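Local coordinates for clavulanic acid biosynthesis oligopeptide binding protein 2 (Streptomyces clavuligerus, PDB 2WOL), which probably binds peptides or related solutes as an extracellular solute-binding protein of family 5 in the clavulanic acid pathway, at residues M68-D73 against L186-C191; G213-A218 against R242-D247; N298-F303 against H528-H533; G400-V405 against L449-G454. One frame throughout, in Å; residues are numbered along the deposited sequence. Where two conformers were deposited one is given.

Contact 1: M68-D73 against L186-C191; sequences MAYPTD and LMAQPC
The Tyr70 ring meets Ala188 and Gln189 in two different ways. The methyl CB of Ala188 approaches the ring carbon CE1 of Tyr70 obliquely, at 3.7 Å. The amide end of Gln189 lies at the ring edge, near the ring plane, with the amide plane inclined by 53° to the ring. The two polar termini are close, but the orientation of this amide is uncertain, and the Tyr70 hydroxyl has a firm partner in His185 ND1, just ahead of the second segment. Pro458 also packs against the tyrosine side chain. The Gln189 side chain bends at chi2 (-51°), and its end comes back toward Tyr70 although its CB points away from the first segment.

Residues 186-189 form a type I beta turn at the end of helix 183-186, closed by a weak bond from Gln189 N to Leu186 O of 3.3 Å. The turn presents Ala188 to the short strand 68-69, which pairs antiparallel with strand 82-83, so that a loop and a small two-stranded antiparallel sheet of the type 2 periplasmic-binding-protein fold are brought together. Here the backbone makes the closest approach: Ala188 CA gives a C-H...O contact to Met68 O at 3.1 Å, with an angle of 148° at the hydrogen. The same carbonyl accepts a hydrogen bond from Thr66 OG1. Beside it, Met68 CG rests 4.2 Å from Met187 CB; beyond these carbons both methionine chains leave the interface and pack on Tyr101 of strand 98-102.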
# COMPACT_ATOMS: atom_id res chain seq x y z
N MET A 68 1.14 11.81 13.46
CA MET A 68 -0.05 10.97 13.53
C MET A 68 0.37 9.54 13.24
O MET A 68 1.36 9.32 12.56
CB MET A 68 -1.08 11.41 12.48
CG MET A 68 -1.48 12.88 12.58
SD MET A 68 -2.42 13.24 14.07
CE MET A 68 -3.93 12.32 13.75
N ALA A 69 -0.38 8.57 13.75
CA ALA A 69 -0.09 7.16 13.47
C ALA A 69 -1.37 6.36 13.42
O ALA A 69 -2.35 6.71 14.08
CB ALA A 69 0.86 6.58 14.52
N TYR A 70 -1.37 5.27 12.65
CA TYR A 70 -2.53 4.38 12.69
C TYR A 70 -2.60 3.73 14.07
O TYR A 70 -1.60 3.23 14.58
CB TYR A 70 -2.49 3.37 11.53
CG TYR A 70 -2.54 4.12 10.22
CD1 TYR A 70 -1.36 4.39 9.51
CD2 TYR A 70 -3.74 4.62 9.72
CE1 TYR A 70 -1.39 5.11 8.32
CE2 TYR A 70 -3.78 5.35 8.53
CZ TYR A 70 -2.60 5.59 7.84
OH TYR A 70 -2.61 6.32 6.67
N PRO A 71 -3.78 3.78 14.70
CA PRO A 71 -3.88 3.30 16.07
C PRO A 71 -3.73 1.79 16.16
O PRO A 71 -3.85 1.08 15.14
CB PRO A 71 -5.29 3.74 16.50
CG PRO A 71 -6.05 3.88 15.25
CD PRO A 71 -5.07 4.30 14.19
N THR A 72 -3.44 1.31 17.36
CA THR A 72 -3.29 -0.12 17.61
C THR A 72 -4.69 -0.71 17.82
O THR A 72 -5.18 -0.83 18.94
CB THR A 72 -2.34 -0.37 18.79
OG1 THR A 72 -1.10 0.29 18.53
CG2 THR A 72 -2.08 -1.86 19.00
N ASP A 73 -5.33 -1.05 16.71
CA ASP A 73 -6.75 -1.40 16.69
C ASP A 73 -7.05 -2.28 15.48
O ASP A 73 -6.79 -1.88 14.35
CB ASP A 73 -7.58 -0.10 16.62
CG ASP A 73 -9.06 -0.31 16.95
OD1 ASP A 73 -9.59 -1.43 16.82
OD2 ASP A 73 -9.70 0.70 17.34
N LEU A 186 -0.79 11.50 5.42
CA LEU A 186 0.57 11.81 4.99
C LEU A 186 1.50 11.99 6.19
O LEU A 186 2.67 11.62 6.13
CB LEU A 186 0.60 13.04 4.08
CG LEU A 186 -0.26 13.00 2.81
CD1 LEU A 186 0.05 14.21 1.94
CD2 LEU A 186 -0.08 11.70 2.00
N MET A 187 0.95 12.52 7.28
CA MET A 187 1.73 12.73 8.49
C MET A 187 1.94 11.44 9.29
O MET A 187 2.65 11.44 10.29
CB MET A 187 1.09 13.81 9.36
CG MET A 187 1.16 15.21 8.77
SD MET A 187 2.84 15.78 8.42
CE MET A 187 3.06 15.38 6.69
N ALA A 188 1.32 10.35 8.83
CA ALA A 188 1.45 9.04 9.46
C ALA A 188 2.47 8.15 8.74
O ALA A 188 2.72 7.02 9.16
CB ALA A 188 0.08 8.34 9.52
N GLN A 189 3.06 8.68 7.67
CA GLN A 189 4.01 7.94 6.85
C GLN A 189 5.44 8.16 7.34
O GLN A 189 5.76 9.25 7.81
CB GLN A 189 3.85 8.30 5.37
CG GLN A 189 2.39 8.22 4.85
CD GLN A 189 1.69 6.89 5.17
OE1 GLN A 189 0.50 6.87 5.54
NE2 GLN A 189 2.42 5.80 5.04
N PRO A 190 6.31 7.13 7.25
CA PRO A 190 7.68 7.27 7.77
C PRO A 190 8.53 8.38 7.13
O PRO A 190 9.49 8.84 7.76
CB PRO A 190 8.30 5.88 7.53
CG PRO A 190 7.40 5.19 6.56
CD PRO A 190 6.03 5.77 6.75
N CYS A 191 8.19 8.82 5.92
CA CYS A 191 8.90 9.95 5.32
C CYS A 191 8.63 11.27 6.05
O CYS A 191 9.31 12.27 5.80
CB CYS A 191 8.62 10.06 3.81
SG CYS A 191 6.95 10.53 3.36

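Contact 2: G213-A218 against R242-D247; sequences GPYRVA and RPALPD
The aliphatic chain of Arg242 crosses Pro214 at about a right angle and touches its CD and CG atoms, with Arg242 CD 3.4 Å from Pro214 CD. The arginine is extended from CG to NE, and its guanidinium, turned off from the proline, is held by Asp84, Asp239 and the carbonyl of Arg61. Next, Ala244 sits in a left-handed backbone conformation (phi 42°, psi 60°). Its methyl points at the first segment, where Ala244 CB touches Pro214 CB at 3.5 Å and Tyr215 CE1 at 3.9 Å, the latter approach being oblique to the ring.

Strand 215-221 is outermost in a mixed five-stranded sheet, and 242-247 leads into strand 248-253 of that sheet. Since strand 225-230 lies between the two, the contact spans the end of an antiparallel meander, with Tyr215 also resting on Leu228 and Arg230 of the middle strand.

Leu245 turns its side chain away, and the chain then brings Pro246 over to the phenol. Tyr215 OH donates to Pro246 O at 2.6 Å, a short bond that lies in the carbonyl plane on a lone pair, with a C=O...O angle of 138°. The carbonyl oxygen in turn lies at the edge of the tyrosine ring, in its plane. Pro246 CD also packs 3.3 Å from Tyr215 OH. CB of Asp247 points away from 213-218, and OD2 is salt-bridged to Arg230.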
# COMPACT_ATOMS: atom_id res chain seq x y z
N GLY A 213 11.26 6.06 18.00
CA GLY A 213 10.38 4.98 18.44
C GLY A 213 10.96 4.18 19.59
O GLY A 213 12.06 4.48 20.07
N PRO A 214 10.22 3.15 20.05
CA PRO A 214 10.67 2.31 21.16
C PRO A 214 11.90 1.46 20.89
O PRO A 214 12.52 0.97 21.84
CB PRO A 214 9.45 1.41 21.43
CG PRO A 214 8.65 1.43 20.16
CD PRO A 214 8.89 2.78 19.55
N TYR A 215 12.25 1.28 19.62
CA TYR A 215 13.42 0.50 19.24
C TYR A 215 14.35 1.28 18.32
O TYR A 215 13.93 2.22 17.65
CB TYR A 215 13.01 -0.84 18.59
CG TYR A 215 12.14 -1.63 19.52
CD1 TYR A 215 10.77 -1.38 19.58
CD2 TYR A 215 12.68 -2.59 20.37
CE1 TYR A 215 9.96 -2.06 20.46
CE2 TYR A 215 11.87 -3.29 21.26
CZ TYR A 215 10.51 -3.02 21.29
OH TYR A 215 9.67 -3.69 22.16
N ARG A 216 15.61 0.87 18.32
CA ARG A 216 16.60 1.42 17.41
C ARG A 216 17.35 0.27 16.75
O ARG A 216 17.36 -0.85 17.26
CB ARG A 216 17.55 2.36 18.16
CG ARG A 216 18.43 1.69 19.21
CD ARG A 216 19.35 2.70 19.86
NE ARG A 216 20.15 2.11 20.92
CZ ARG A 216 20.84 2.81 21.83
NH1 ARG A 216 20.83 4.14 21.81
NH2 ARG A 216 21.54 2.16 22.75
N VAL A 217 17.98 0.57 15.62
CA VAL A 217 18.79 -0.41 14.90
C VAL A 217 20.06 -0.73 15.70
O VAL A 217 20.86 0.17 15.98
CB VAL A 217 19.17 0.08 13.48
CG1 VAL A 217 19.98 -0.98 12.75
CG2 VAL A 217 17.93 0.46 12.68
N ALA A 218 20.22 -1.99 16.07
CA ALA A 218 21.43 -2.45 16.76
C ALA A 218 22.47 -2.93 15.76
O ALA A 218 23.67 -2.67 15.91
CB ALA A 218 21.10 -3.55 17.76
N ARG A 242 2.21 2.52 21.09
CA ARG A 242 3.16 1.41 21.10
C ARG A 242 3.38 0.77 22.47
O ARG A 242 3.88 1.43 23.39
CB ARG A 242 4.49 1.88 20.52
CG ARG A 242 4.37 2.39 19.10
CD ARG A 242 5.60 3.14 18.65
NE ARG A 242 5.34 3.79 17.37
CZ ARG A 242 4.71 4.95 17.24
NH1 ARG A 242 4.29 5.62 18.32
NH2 ARG A 242 4.50 5.46 16.04
N PRO A 243 3.02 -0.53 22.62
CA PRO A 243 3.27 -1.22 23.89
C PRO A 243 4.71 -1.67 24.13
O PRO A 243 5.07 -1.98 25.27
CB PRO A 243 2.34 -2.44 23.80
CG PRO A 243 2.27 -2.73 22.36
CD PRO A 243 2.34 -1.40 21.65
N ALA A 244 5.52 -1.75 23.07
CA ALA A 244 6.94 -2.12 23.17
C ALA A 244 7.21 -3.28 24.12
O ALA A 244 7.96 -3.15 25.09
CB ALA A 244 7.78 -0.90 23.53
N LEU A 245 6.60 -4.42 23.83
CA LEU A 245 6.71 -5.58 24.72
C LEU A 245 8.06 -6.33 24.65
O LEU A 245 8.68 -6.55 25.69
CB LEU A 245 5.53 -6.54 24.53
CG LEU A 245 4.15 -5.94 24.81
CD1 LEU A 245 3.06 -6.92 24.44
CD2 LEU A 245 3.99 -5.48 26.27
N PRO A 246 8.52 -6.71 23.45
CA PRO A 246 9.78 -7.47 23.45
C PRO A 246 10.99 -6.63 23.84
O PRO A 246 11.00 -5.42 23.61
CB PRO A 246 9.91 -7.96 22.00
CG PRO A 246 9.03 -7.09 21.20
CD PRO A 246 7.98 -6.52 22.09
N ASP A 247 11.99 -7.26 24.44
CA ASP A 247 13.24 -6.58 24.74
C ASP A 247 14.09 -6.42 23.49
O ASP A 247 14.94 -5.53 23.42
CB ASP A 247 14.03 -7.35 25.80
CG ASP A 247 13.43 -7.21 27.19
OD1 ASP A 247 13.78 -8.05 28.05
OD2 ASP A 247 12.63 -6.28 27.43

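Contact 3: N298-F303 against H528-H533; sequences NPRTSF and HDKTLH
Asp529 O is gripped by the backbone N-H of Thr301 and by a water. The Thr301 N to Asp529 O bond is 3.0 Å long and nearly straight (169° at the hydrogen), with the donor above the carbonyl plane. The water donates to Asp529 O at 2.7 Å and also to Phe303 O, which accepts in addition from Asp529 N at 2.9 Å. With a weak bond from Ser302 N, the water thus bridges the place where the chain turns a corner at Ser302, a residue with positive phi. Thr301 braces the corner with an ST turn, its OG1 accepting from Phe303 N at 3.3 Å.

Ahead of the corner the two segments run antiparallel, with Arg300 and Lys530 as a non-hydrogen-bonded pair and Thr531 N bonded to Pro299 O at 3.0 Å. The long strand 523-534 belongs to a mixed sheet, where it also pairs with strand 346-347 and, past Ser302, with strand 303-309.

On one face the methyl groups Thr301 CG2 and Thr531 CG2 meet at 3.7 Å, and Thr531 CG2 also lies over a face of the His533 ring, offset toward its rim. Pro299 CG packs on His533 CD2, while His533 NE2 bonds to Gly549 O. Arg300, extended from CG to NE, brings NH1 within 3.5 Å of His528 CB, its NH2 being salt-bridged to Asp346. ND1 of His528 is buried without a polar partner.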
# COMPACT_ATOMS: atom_id res chain seq x y z
N ASN A 298 -6.86 -15.28 7.11
CA ASN A 298 -7.04 -15.14 5.66
C ASN A 298 -7.66 -13.77 5.31
O ASN A 298 -8.77 -13.70 4.79
CB ASN A 298 -7.91 -16.30 5.15
CG ASN A 298 -7.95 -16.42 3.62
OD1 ASN A 298 -7.07 -15.92 2.91
ND2 ASN A 298 -8.97 -17.10 3.13
N PRO A 299 -6.93 -12.68 5.60
CA PRO A 299 -7.50 -11.35 5.40
C PRO A 299 -7.45 -10.88 3.95
O PRO A 299 -6.68 -11.42 3.15
CB PRO A 299 -6.58 -10.46 6.24
CG PRO A 299 -5.26 -11.12 6.12
CD PRO A 299 -5.55 -12.60 6.11
N ARG A 300 -8.27 -9.89 3.63
CA ARG A 300 -8.09 -9.10 2.42
C ARG A 300 -6.86 -8.22 2.64
O ARG A 300 -6.63 -7.75 3.75
CB ARG A 300 -9.30 -8.20 2.17
CG ARG A 300 -10.55 -8.94 1.74
CD ARG A 300 -11.77 -8.08 1.97
NE ARG A 300 -12.97 -8.64 1.37
CZ ARG A 300 -13.38 -8.40 0.13
NH1 ARG A 300 -12.68 -7.60 -0.66
NH2 ARG A 300 -14.50 -8.95 -0.31
N THR A 301 -6.08 -8.01 1.58
CA THR A 301 -4.88 -7.18 1.66
C THR A 301 -5.16 -5.73 1.27
O THR A 301 -4.29 -4.86 1.44
CB THR A 301 -3.75 -7.70 0.76
OG1 THR A 301 -4.17 -7.65 -0.61
CG2 THR A 301 -3.37 -9.13 1.11
N SER A 302 -6.36 -5.48 0.75
CA SER A 302 -6.77 -4.18 0.18
C SER A 302 -6.17 -3.90 -1.20
O SER A 302 -6.41 -2.84 -1.78
CB SER A 302 -6.51 -3.02 1.15
OG SER A 302 -7.39 -3.10 2.26
N PHE A 303 -5.40 -4.85 -1.72
CA PHE A 303 -4.89 -4.76 -3.08
C PHE A 303 -5.96 -5.16 -4.08
O PHE A 303 -6.83 -5.99 -3.78
CB PHE A 303 -3.65 -5.65 -3.26
CG PHE A 303 -2.37 -5.02 -2.79
CD1 PHE A 303 -2.14 -4.79 -1.44
CD2 PHE A 303 -1.38 -4.68 -3.70
CE1 PHE A 303 -0.95 -4.22 -1.00
CE2 PHE A 303 -0.18 -4.11 -3.28
CZ PHE A 303 0.03 -3.87 -1.93
N HIS A 528 -10.25 -8.55 -5.48
CA HIS A 528 -9.53 -7.96 -4.36
C HIS A 528 -8.74 -9.08 -3.71
O HIS A 528 -9.29 -10.12 -3.32
CB HIS A 528 -10.49 -7.32 -3.36
CG HIS A 528 -11.15 -6.08 -3.86
ND1 HIS A 528 -10.44 -4.97 -4.27
CD2 HIS A 528 -12.46 -5.76 -4.01
CE1 HIS A 528 -11.28 -4.03 -4.66
NE2 HIS A 528 -12.51 -4.48 -4.50
N ASP A 529 -7.43 -8.87 -3.63
CA ASP A 529 -6.50 -9.91 -3.17
C ASP A 529 -6.72 -10.29 -1.71
O ASP A 529 -7.13 -9.46 -0.88
CB ASP A 529 -5.05 -9.52 -3.46
CG ASP A 529 -4.67 -9.71 -4.93
OD1 ASP A 529 -5.02 -10.76 -5.51
OD2 ASP A 529 -4.04 -8.80 -5.50
N LYS A 530 -6.47 -11.56 -1.42
CA LYS A 530 -6.45 -12.08 -0.07
C LYS A 530 -5.14 -12.81 0.14
O LYS A 530 -4.44 -13.13 -0.81
CB LYS A 530 -7.65 -13.00 0.18
CG LYS A 530 -8.97 -12.25 0.27
CD LYS A 530 -10.17 -13.18 0.42
CE LYS A 530 -10.23 -13.83 1.79
NZ LYS A 530 -11.49 -14.61 1.97
N THR A 531 -4.81 -13.07 1.40
CA THR A 531 -3.54 -13.71 1.72
C THR A 531 -3.72 -14.62 2.92
O THR A 531 -4.70 -14.49 3.65
CB THR A 531 -2.44 -12.66 1.98
OG1 THR A 531 -1.15 -13.28 1.92
CG2 THR A 531 -2.62 -11.99 3.34
N LEU A 532 -2.79 -15.54 3.12
CA LEU A 532 -2.81 -16.42 4.28
C LEU A 532 -1.62 -16.13 5.18
O LEU A 532 -0.48 -16.39 4.79
CB LEU A 532 -2.80 -17.89 3.86
CG LEU A 532 -4.09 -18.44 3.23
CD1 LEU A 532 -3.83 -19.76 2.57
CD2 LEU A 532 -5.19 -18.58 4.26
N HIS A 533 -1.88 -15.58 6.37
CA HIS A 533 -0.81 -15.36 7.35
C HIS A 533 -0.84 -16.46 8.40
O HIS A 533 -1.92 -16.85 8.85
CB HIS A 533 -0.99 -14.02 8.06
CG HIS A 533 -0.93 -12.82 7.17
ND1 HIS A 533 0.07 -12.61 6.25
CD2 HIS A 533 -1.74 -11.74 7.10
CE1 HIS A 533 -0.14 -11.46 5.64
NE2 HIS A 533 -1.23 -10.91 6.14
O HOH W 1 -7.85 -6.86 -1.21

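Contact 4: G400-V405 against L449-G454; sequences GKFRLV and LVTDWG
Phe402 reaches from the helix onto the strand and touches three consecutive residues. Val450 CG1 lies over one face of its ring, 4.0 Å from Phe402 CG. Farther out, the ring carbon CE2 of Phe402 comes obliquely to Thr451 CA at 3.6 Å. At the ring edge stands Asp452, its CG in the ring plane and OD1 3.3 Å from Phe402 CZ, the carboxylate turned by 83° to the ring. A chi1 of 70° puts Asp452 CG between the backbone N and the carbonyl carbon. One helical turn later, Val405 CG1 meets Val450 CG1 at 3.9 Å, so that this valine methyl is shared by Phe402 and Val405.

A second shell positions these groups. His305 of strand 303-309 meets the Phe402 ring and touches both Val405 and Val450, while Thr397 and Ile395 of strand 391-398 flank Val450 from the other neighbouring strand. The carbonyl of Val450 is held by Tyr430 OH. Gly400 is the N-cap residue, and its carbonyl accepts from Leu404 N in the first turn of the helix.

The helix and strand axes are 8.6 Å apart at their closest, at an angle of 129°. Helix 401-414 follows strand 391-398 and leads into the parallel strand 418-425, which makes it the helix of a beta-alpha-beta crossover, packed against the neighbouring strand 448-453 of the sheet.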
# COMPACT_ATOMS: atom_id res chain seq x y z
N GLY A 400 5.22 -15.32 -14.27
CA GLY A 400 4.65 -15.81 -13.01
C GLY A 400 3.14 -15.75 -12.96
O GLY A 400 2.46 -16.10 -13.93
N LYS A 401 2.61 -15.30 -11.82
CA LYS A 401 1.16 -15.26 -11.59
C LYS A 401 0.45 -14.30 -12.53
O LYS A 401 -0.69 -14.55 -12.94
CB LYS A 401 0.86 -14.89 -10.13
CG LYS A 401 -0.44 -15.47 -9.58
CD LYS A 401 -0.32 -16.97 -9.34
CE LYS A 401 -1.63 -17.55 -8.82
NZ LYS A 401 -1.70 -19.03 -8.99
N PHE A 402 1.12 -13.21 -12.88
CA PHE A 402 0.60 -12.23 -13.83
C PHE A 402 0.45 -12.86 -15.22
O PHE A 402 -0.48 -12.52 -15.95
CB PHE A 402 1.53 -11.01 -13.91
CG PHE A 402 1.30 -9.99 -12.82
CD1 PHE A 402 0.76 -10.35 -11.59
CD2 PHE A 402 1.67 -8.67 -13.03
CE1 PHE A 402 0.57 -9.41 -10.58
CE2 PHE A 402 1.49 -7.71 -12.03
CZ PHE A 402 0.94 -8.08 -10.81
N ARG A 403 1.38 -13.75 -15.57
CA ARG A 403 1.34 -14.45 -16.86
C ARG A 403 0.14 -15.40 -16.95
O ARG A 403 -0.53 -15.46 -17.98
CB ARG A 403 2.65 -15.19 -17.14
CG ARG A 403 2.67 -16.02 -18.42
CD ARG A 403 2.38 -15.18 -19.66
NE ARG A 403 2.04 -15.98 -20.83
CZ ARG A 403 2.85 -16.20 -21.86
NH1 ARG A 403 4.07 -15.68 -21.88
NH2 ARG A 403 2.44 -16.95 -22.88
N LEU A 404 -0.12 -16.12 -15.86
CA LEU A 404 -1.30 -16.99 -15.79
C LEU A 404 -2.59 -16.20 -16.01
O LEU A 404 -3.48 -16.65 -16.73
CB LEU A 404 -1.36 -17.74 -14.46
CG LEU A 404 -0.24 -18.73 -14.12
CD1 LEU A 404 -0.48 -19.33 -12.74
CD2 LEU A 404 -0.10 -19.83 -15.17
N VAL A 405 -2.67 -15.02 -15.40
CA VAL A 405 -3.81 -14.13 -15.59
C VAL A 405 -3.89 -13.67 -17.05
O VAL A 405 -4.97 -13.70 -17.65
CB VAL A 405 -3.77 -12.94 -14.59
CG1 VAL A 405 -4.81 -11.88 -14.96
CG2 VAL A 405 -4.00 -13.44 -13.17
N LEU A 449 -2.93 -4.35 -20.06
CA LEU A 449 -1.86 -4.55 -19.08
C LEU A 449 -2.40 -5.22 -17.83
O LEU A 449 -3.45 -4.82 -17.31
CB LEU A 449 -1.24 -3.20 -18.68
CG LEU A 449 -0.43 -2.45 -19.74
CD1 LEU A 449 -0.20 -1.00 -19.33
CD2 LEU A 449 0.91 -3.17 -19.97
N VAL A 450 -1.70 -6.25 -17.36
CA VAL A 450 -2.06 -6.92 -16.11
C VAL A 450 -1.26 -6.31 -14.97
O VAL A 450 -0.04 -6.18 -15.06
CB VAL A 450 -1.76 -8.44 -16.16
CG1 VAL A 450 -2.11 -9.12 -14.82
CG2 VAL A 450 -2.51 -9.11 -17.30
N THR A 451 -1.95 -5.92 -13.90
CA THR A 451 -1.24 -5.42 -12.73
C THR A 451 -2.01 -5.62 -11.44
O THR A 451 -3.15 -6.08 -11.45
CB THR A 451 -0.79 -3.94 -12.92
OG1 THR A 451 0.23 -3.63 -11.97
CG2 THR A 451 -1.96 -2.98 -12.76
N ASP A 452 -1.36 -5.30 -10.32
CA ASP A 452 -2.04 -5.21 -9.04
C ASP A 452 -1.64 -3.90 -8.38
O ASP A 452 -0.61 -3.32 -8.72
CB ASP A 452 -1.77 -6.44 -8.16
CG ASP A 452 -0.34 -6.50 -7.64
OD1 ASP A 452 0.59 -5.98 -8.28
OD2 ASP A 452 -0.15 -7.12 -6.57
N TRP A 453 -2.47 -3.43 -7.45
CA TRP A 453 -2.31 -2.11 -6.87
C TRP A 453 -2.83 -2.10 -5.44
O TRP A 453 -3.88 -2.67 -5.15
CB TRP A 453 -3.07 -1.07 -7.69
CG TRP A 453 -3.32 0.22 -6.98
CD1 TRP A 453 -4.51 0.66 -6.46
CD2 TRP A 453 -2.37 1.26 -6.70
NE1 TRP A 453 -4.35 1.89 -5.88
CE2 TRP A 453 -3.05 2.28 -6.01
CE3 TRP A 453 -1.00 1.41 -6.97
CZ2 TRP A 453 -2.41 3.45 -5.59
CZ3 TRP A 453 -0.37 2.58 -6.55
CH2 TRP A 453 -1.08 3.58 -5.87
N GLY A 454 -2.07 -1.47 -4.55
CA GLY A 454 -2.52 -1.16 -3.20
C GLY A 454 -2.26 0.31 -2.91
O GLY A 454 -1.22 0.86 -3.29

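How the contacts relate
The four contacts fall into two groups. Contacts 1 and 2 lie on the same side of the chain's centre and touch where Ala69 CB packs 4.1 Å from Arg242 NH2; both join loops to edge or short strands. Contacts 3 and 4 reach one mixed sheet and meet through the Phe303 ring, which packs on the backbone of Trp453 and Gly454. Contacts 1, 2 and 4 are buried, whereas contact 3 is partly buried. The chemistry follows: contact 3 is built on backbone hydrogen bonds and a water, contact 2 on one phenol-to-carbonyl bond with apolar packing, and contacts 1 and 4 mainly on apolar and aromatic packing.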